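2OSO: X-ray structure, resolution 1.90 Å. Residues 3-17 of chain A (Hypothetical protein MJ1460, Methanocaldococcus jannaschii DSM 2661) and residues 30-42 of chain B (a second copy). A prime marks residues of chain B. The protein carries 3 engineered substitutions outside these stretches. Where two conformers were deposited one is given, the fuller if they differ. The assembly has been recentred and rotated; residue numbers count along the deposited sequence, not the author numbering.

Chain A 3-17: AFMEKIFPDILEAIR
Chain B, residues 30-42: MPYFGLFALVIFD

Chain A enters the contact as a loop in which Phe4 (phi/psi -122/123°) and Glu6 (-132/158°) are extended and the residues between and after them, Met5 (-85/-12°) and Lys7 (-67/-37°), are turned back; it leads into a short helix that includes Phe9 to Ala15, with Phe9 at phi/psi -58/-49°. In chain B, Pro31′ to Asp42′ are helical, and the helix continues later in the chain, with i to i+4 hydrogen bonds such as Leu38′ N to Gly34′ O (3.0 Å) and Val39′ N to Leu35′ O (2.8 Å). The two axes approach to 9.2 Å, and their N-to-C directions diverge by 128°, so the helices cross obliquely with opposed polarity. The CA atoms come nearest at Phe9 and Leu38′ (6.3 Å) and at Ile12 and Pro31′ (5.6 Å). The stretches bury 627 Å² together, and no direct hydrogen bond joins them; the packing is essentially apolar.

Leu38′ and Phe9 cover the most surface. Phe9 (chi1 -67°, m; chi2 -13°) leaves its backbone sideways, but its ring reaches chain B and sits as a knob among Gly34′, Ala37′, Leu38′ and Phe41′. Leu38′ CA lies over one face of that ring, 3.9 Å from the Phe9 ring centroid and 20° off the normal, a CH-pi contact. The edge of the Phe9 ring meets the face of Phe41′ (chi1 -85°, m; chi2 50°), with centroids 5.7 Å apart and planes at 87°. Leu38′ itself (chi1 179°, t; chi2 160°, t) points toward chain A; its CD1 packs 3.9 Å from Phe9 CB and 3.8 Å from Leu13 CD2, and Phe4 CE1 approaches Leu38′ CD1 at 4.3 Å.

Further along, Ile12 (chi1 -73°, m; chi2 131°, between wells) points toward the partner helix. Its CG2 comes within 3.3 Å of Pro31′ O and 4.0 Å of Leu35′ CB. The first is a methyl group against a carbonyl oxygen, hence van der Waals packing and no hydrogen bond; Pro31′ O already accepts from Leu35′ N (3.0 Å) within the helix. The absence of a side chain at Gly34′ makes this fit possible, since an ideal CB there would lie 2.8 Å from Ile12 CD1, a clash.

Ile16 (chi1 62°, p; chi2 158°, t) carries the contact toward the start of the chain B stretch. Its CD1 lies 4.1 Å from Leu35′ CD2, while its CG2 is 4.3 Å from Pro31′ CB and 4.4 Å from Tyr32′ CE1. Ala15 CB adds a 4.1 Å contact with Pro31′ CB. Tyr32′ (chi1 -67°, m; chi2 -64°) starts away from chain A, yet its end comes nearer, and a water bridges the chains: it donates to Ile16 O at 2.8 Å and hydrogen-bonds Tyr32′ OH at 2.7 Å.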

# COMPACT_ATOMS: atom_id res chain seq x y z
N ALA A 3 -15.72 13.18 -6.44
CA ALA A 3 -14.81 13.35 -5.31
C ALA A 3 -13.98 12.08 -5.14
O ALA A 3 -12.76 12.17 -5.01
CB ALA A 3 -15.56 13.65 -4.02
N PHE A 4 -14.63 10.92 -5.19
CA PHE A 4 -13.97 9.61 -5.02
C PHE A 4 -14.20 8.73 -6.22
O PHE A 4 -15.34 8.47 -6.62
CB PHE A 4 -14.49 8.92 -3.76
CG PHE A 4 -14.16 9.65 -2.51
CD1 PHE A 4 -12.84 9.87 -2.16
CD2 PHE A 4 -15.17 10.14 -1.68
CE1 PHE A 4 -12.51 10.57 -1.00
CE2 PHE A 4 -14.86 10.85 -0.52
CZ PHE A 4 -13.54 11.05 -0.18
N MSE A 5 -13.11 8.29 -6.83
CA MSE A 5 -13.19 7.46 -8.01
C MSE A 5 -13.36 5.96 -7.67
O MSE A 5 -13.62 5.19 -8.56
CB MSE A 5 -11.92 7.66 -8.89
CG MSE A 5 -11.69 9.11 -9.41
SE MSE A 5 -12.97 9.76 -10.79
CE MSE A 5 -12.87 11.71 -10.48
N GLU A 6 -13.17 5.54 -6.41
CA GLU A 6 -13.30 4.14 -6.01
C GLU A 6 -14.17 3.98 -4.76
O GLU A 6 -14.29 4.91 -3.96
CB GLU A 6 -11.92 3.54 -5.72
CG GLU A 6 -10.95 3.60 -6.87
CD GLU A 6 -11.29 2.59 -8.00
OE1 GLU A 6 -12.15 1.71 -7.84
OE2 GLU A 6 -10.71 2.71 -9.08
N LYS A 7 -14.71 2.77 -4.60
CA LYS A 7 -15.79 2.45 -3.64
C LYS A 7 -15.37 2.55 -2.17
O LYS A 7 -16.14 2.93 -1.27
CB LYS A 7 -16.27 0.99 -3.85
CG LYS A 7 -16.89 0.65 -5.21
CD LYS A 7 -16.79 -0.89 -5.49
CE LYS A 7 -17.62 -1.31 -6.69
NZ LYS A 7 -17.29 -2.74 -7.11
N ILE A 8 -14.15 2.15 -1.95
CA ILE A 8 -13.65 1.95 -0.63
C ILE A 8 -13.14 3.29 -0.08
O ILE A 8 -12.97 3.45 1.14
CB ILE A 8 -12.57 0.80 -0.69
CG1 ILE A 8 -12.33 0.25 0.71
CG2 ILE A 8 -11.27 1.23 -1.43
CD1 ILE A 8 -13.39 -0.68 1.13
N PHE A 9 -12.89 4.28 -0.95
CA PHE A 9 -12.23 5.54 -0.49
C PHE A 9 -12.93 6.34 0.66
O PHE A 9 -12.27 6.73 1.62
CB PHE A 9 -11.89 6.46 -1.67
CG PHE A 9 -10.85 5.94 -2.59
CD1 PHE A 9 -10.03 4.85 -2.26
CD2 PHE A 9 -10.59 6.62 -3.77
CE1 PHE A 9 -8.99 4.44 -3.12
CE2 PHE A 9 -9.54 6.20 -4.64
CZ PHE A 9 -8.78 5.11 -4.31
N PRO A 10 -14.24 6.62 0.58
CA PRO A 10 -14.78 7.26 1.79
C PRO A 10 -14.59 6.51 3.11
O PRO A 10 -14.38 7.11 4.15
CB PRO A 10 -16.27 7.45 1.47
CG PRO A 10 -16.53 6.63 0.20
CD PRO A 10 -15.23 6.49 -0.50
N ASP A 11 -14.67 5.21 3.06
CA ASP A 11 -14.54 4.36 4.24
C ASP A 11 -13.11 4.43 4.80
O ASP A 11 -12.89 4.50 6.02
CB ASP A 11 -14.90 2.90 3.86
CG ASP A 11 -16.28 2.77 3.24
OD1 ASP A 11 -17.25 2.90 3.99
OD2 ASP A 11 -16.39 2.56 2.00
N ILE A 12 -12.13 4.44 3.91
CA ILE A 12 -10.73 4.57 4.35
C ILE A 12 -10.49 5.88 5.12
O ILE A 12 -9.80 5.86 6.14
CB ILE A 12 -9.72 4.40 3.17
CG1 ILE A 12 -9.65 2.93 2.72
CG2 ILE A 12 -8.32 4.86 3.57
CD1 ILE A 12 -9.78 2.78 1.22
N LEU A 13 -11.10 6.98 4.69
CA LEU A 13 -10.94 8.24 5.39
C LEU A 13 -11.53 8.20 6.81
O LEU A 13 -11.03 8.87 7.71
CB LEU A 13 -11.52 9.42 4.59
CG LEU A 13 -10.83 9.87 3.29
CD1 LEU A 13 -11.57 11.06 2.69
CD2 LEU A 13 -9.41 10.22 3.54
N GLU A 14 -12.59 7.42 7.01
CA GLU A 14 -13.17 7.26 8.35
C GLU A 14 -12.29 6.38 9.24
O GLU A 14 -12.05 6.70 10.41
CB GLU A 14 -14.53 6.59 8.24
CG GLU A 14 -15.68 7.48 8.12
CD GLU A 14 -16.95 6.71 8.34
OE1 GLU A 14 -17.41 6.05 7.38
OE2 GLU A 14 -17.48 6.73 9.48
N ALA A 15 -11.84 5.27 8.66
CA ALA A 15 -10.99 4.28 9.35
C ALA A 15 -9.69 4.85 9.86
O ALA A 15 -9.23 4.44 10.92
CB ALA A 15 -10.71 3.08 8.44
N ILE A 16 -9.03 5.74 9.11
CA ILE A 16 -7.74 6.27 9.55
C ILE A 16 -7.88 7.13 10.83
O ILE A 16 -6.91 7.34 11.55
CB ILE A 16 -6.94 7.03 8.44
CG1 ILE A 16 -7.69 8.26 7.90
CG2 ILE A 16 -6.55 6.08 7.30
CD1 ILE A 16 -6.74 9.28 7.24
N ARG A 17 -9.09 7.60 11.10
CA ARG A 17 -9.42 8.32 12.33
C ARG A 17 -9.86 7.39 13.49
O ARG A 17 -10.16 7.89 14.56
CB ARG A 17 -10.56 9.32 12.05
CG ARG A 17 -10.28 10.26 10.87
N MSE B 30 -4.23 -2.36 6.83
CA MSE B 30 -4.96 -2.14 5.57
C MSE B 30 -5.48 -0.71 5.31
O MSE B 30 -5.40 -0.22 4.20
CB MSE B 30 -6.13 -3.14 5.44
CG MSE B 30 -6.74 -3.25 4.04
SE MSE B 30 -5.55 -4.21 2.82
CE MSE B 30 -6.22 -3.65 1.09
N PRO B 31 -6.02 -0.03 6.34
CA PRO B 31 -6.47 1.38 6.10
C PRO B 31 -5.39 2.32 5.50
O PRO B 31 -5.72 3.20 4.68
CB PRO B 31 -6.94 1.83 7.49
CG PRO B 31 -7.34 0.54 8.18
CD PRO B 31 -6.27 -0.44 7.74
N TYR B 32 -4.12 2.09 5.85
CA TYR B 32 -3.03 2.90 5.36
C TYR B 32 -2.58 2.51 3.94
O TYR B 32 -2.13 3.35 3.17
CB TYR B 32 -1.85 2.79 6.33
CG TYR B 32 -2.14 3.41 7.68
CD1 TYR B 32 -2.38 4.78 7.80
CD2 TYR B 32 -2.13 2.63 8.84
CE1 TYR B 32 -2.60 5.35 9.02
CE2 TYR B 32 -2.37 3.21 10.07
CZ TYR B 32 -2.62 4.56 10.15
OH TYR B 32 -2.85 5.16 11.35
N PHE B 33 -2.72 1.23 3.63
CA PHE B 33 -2.52 0.72 2.30
C PHE B 33 -3.59 1.36 1.39
O PHE B 33 -3.29 1.88 0.36
CB PHE B 33 -2.61 -0.81 2.32
CG PHE B 33 -2.43 -1.46 0.97
CD1 PHE B 33 -3.49 -1.58 0.09
CD2 PHE B 33 -1.23 -2.03 0.62
CE1 PHE B 33 -3.33 -2.19 -1.14
CE2 PHE B 33 -1.07 -2.65 -0.63
CZ PHE B 33 -2.10 -2.71 -1.49
N GLY B 34 -4.85 1.40 1.81
CA GLY B 34 -5.83 2.06 1.03
C GLY B 34 -5.68 3.54 0.89
O GLY B 34 -6.02 4.09 -0.15
N LEU B 35 -5.21 4.20 1.93
CA LEU B 35 -4.97 5.65 1.91
C LEU B 35 -3.94 6.01 0.87
O LEU B 35 -4.04 7.03 0.20
CB LEU B 35 -4.52 6.14 3.30
CG LEU B 35 -4.30 7.66 3.36
CD1 LEU B 35 -5.56 8.42 3.03
CD2 LEU B 35 -3.71 8.18 4.66
N PHE B 36 -2.93 5.17 0.72
CA PHE B 36 -1.93 5.34 -0.32
C PHE B 36 -2.55 5.43 -1.73
O PHE B 36 -2.24 6.33 -2.52
CB PHE B 36 -0.93 4.21 -0.24
CG PHE B 36 0.28 4.41 -1.12
CD1 PHE B 36 1.33 5.18 -0.66
CD2 PHE B 36 0.34 3.85 -2.38
CE1 PHE B 36 2.45 5.39 -1.45
CE2 PHE B 36 1.47 4.06 -3.20
CZ PHE B 36 2.53 4.83 -2.71
N ALA B 37 -3.44 4.49 -2.02
CA ALA B 37 -4.06 4.41 -3.28
C ALA B 37 -4.94 5.66 -3.45
O ALA B 37 -5.03 6.23 -4.52
CB ALA B 37 -4.92 3.10 -3.37
N LEU B 38 -5.63 6.06 -2.39
CA LEU B 38 -6.50 7.24 -2.43
C LEU B 38 -5.68 8.49 -2.76
O LEU B 38 -6.11 9.36 -3.54
CB LEU B 38 -7.21 7.42 -1.08
CG LEU B 38 -8.16 8.60 -0.89
CD1 LEU B 38 -9.09 8.29 0.29
CD2 LEU B 38 -7.42 9.92 -0.68
N VAL B 39 -4.52 8.61 -2.11
CA VAL B 39 -3.67 9.79 -2.32
C VAL B 39 -3.07 9.80 -3.74
O VAL B 39 -3.07 10.84 -4.39
CB VAL B 39 -2.60 9.97 -1.19
CG1 VAL B 39 -1.57 11.02 -1.58
CG2 VAL B 39 -3.29 10.28 0.17
N ILE B 40 -2.60 8.66 -4.23
CA ILE B 40 -2.01 8.61 -5.56
C ILE B 40 -3.02 8.63 -6.73
O ILE B 40 -2.61 8.90 -7.85
CB ILE B 40 -0.99 7.46 -5.72
CG1 ILE B 40 -0.05 7.73 -6.91
CG2 ILE B 40 -1.67 6.10 -5.92
CD1 ILE B 40 1.02 6.73 -7.01
N PHE B 41 -4.30 8.33 -6.47
CA PHE B 41 -5.34 8.55 -7.45
C PHE B 41 -5.69 10.03 -7.58
O PHE B 41 -5.98 10.49 -8.67
CB PHE B 41 -6.61 7.75 -7.14
CG PHE B 41 -6.59 6.33 -7.65
CD1 PHE B 41 -5.52 5.50 -7.39
CD2 PHE B 41 -7.66 5.82 -8.36
CE1 PHE B 41 -5.51 4.20 -7.85
CE2 PHE B 41 -7.68 4.52 -8.81
CZ PHE B 41 -6.60 3.70 -8.56
N ASP B 42 -5.71 10.76 -6.48
CA ASP B 42 -5.81 12.22 -6.54
C ASP B 42 -4.72 12.84 -7.40
O ASP B 42 -4.97 13.83 -8.08
CB ASP B 42 -5.68 12.81 -5.15
CG ASP B 42 -6.99 12.99 -4.49
OD1 ASP B 42 -7.68 13.96 -4.83
OD2 ASP B 42 -7.31 12.18 -3.61
O HOH W 1 -4.16 7.52 11.40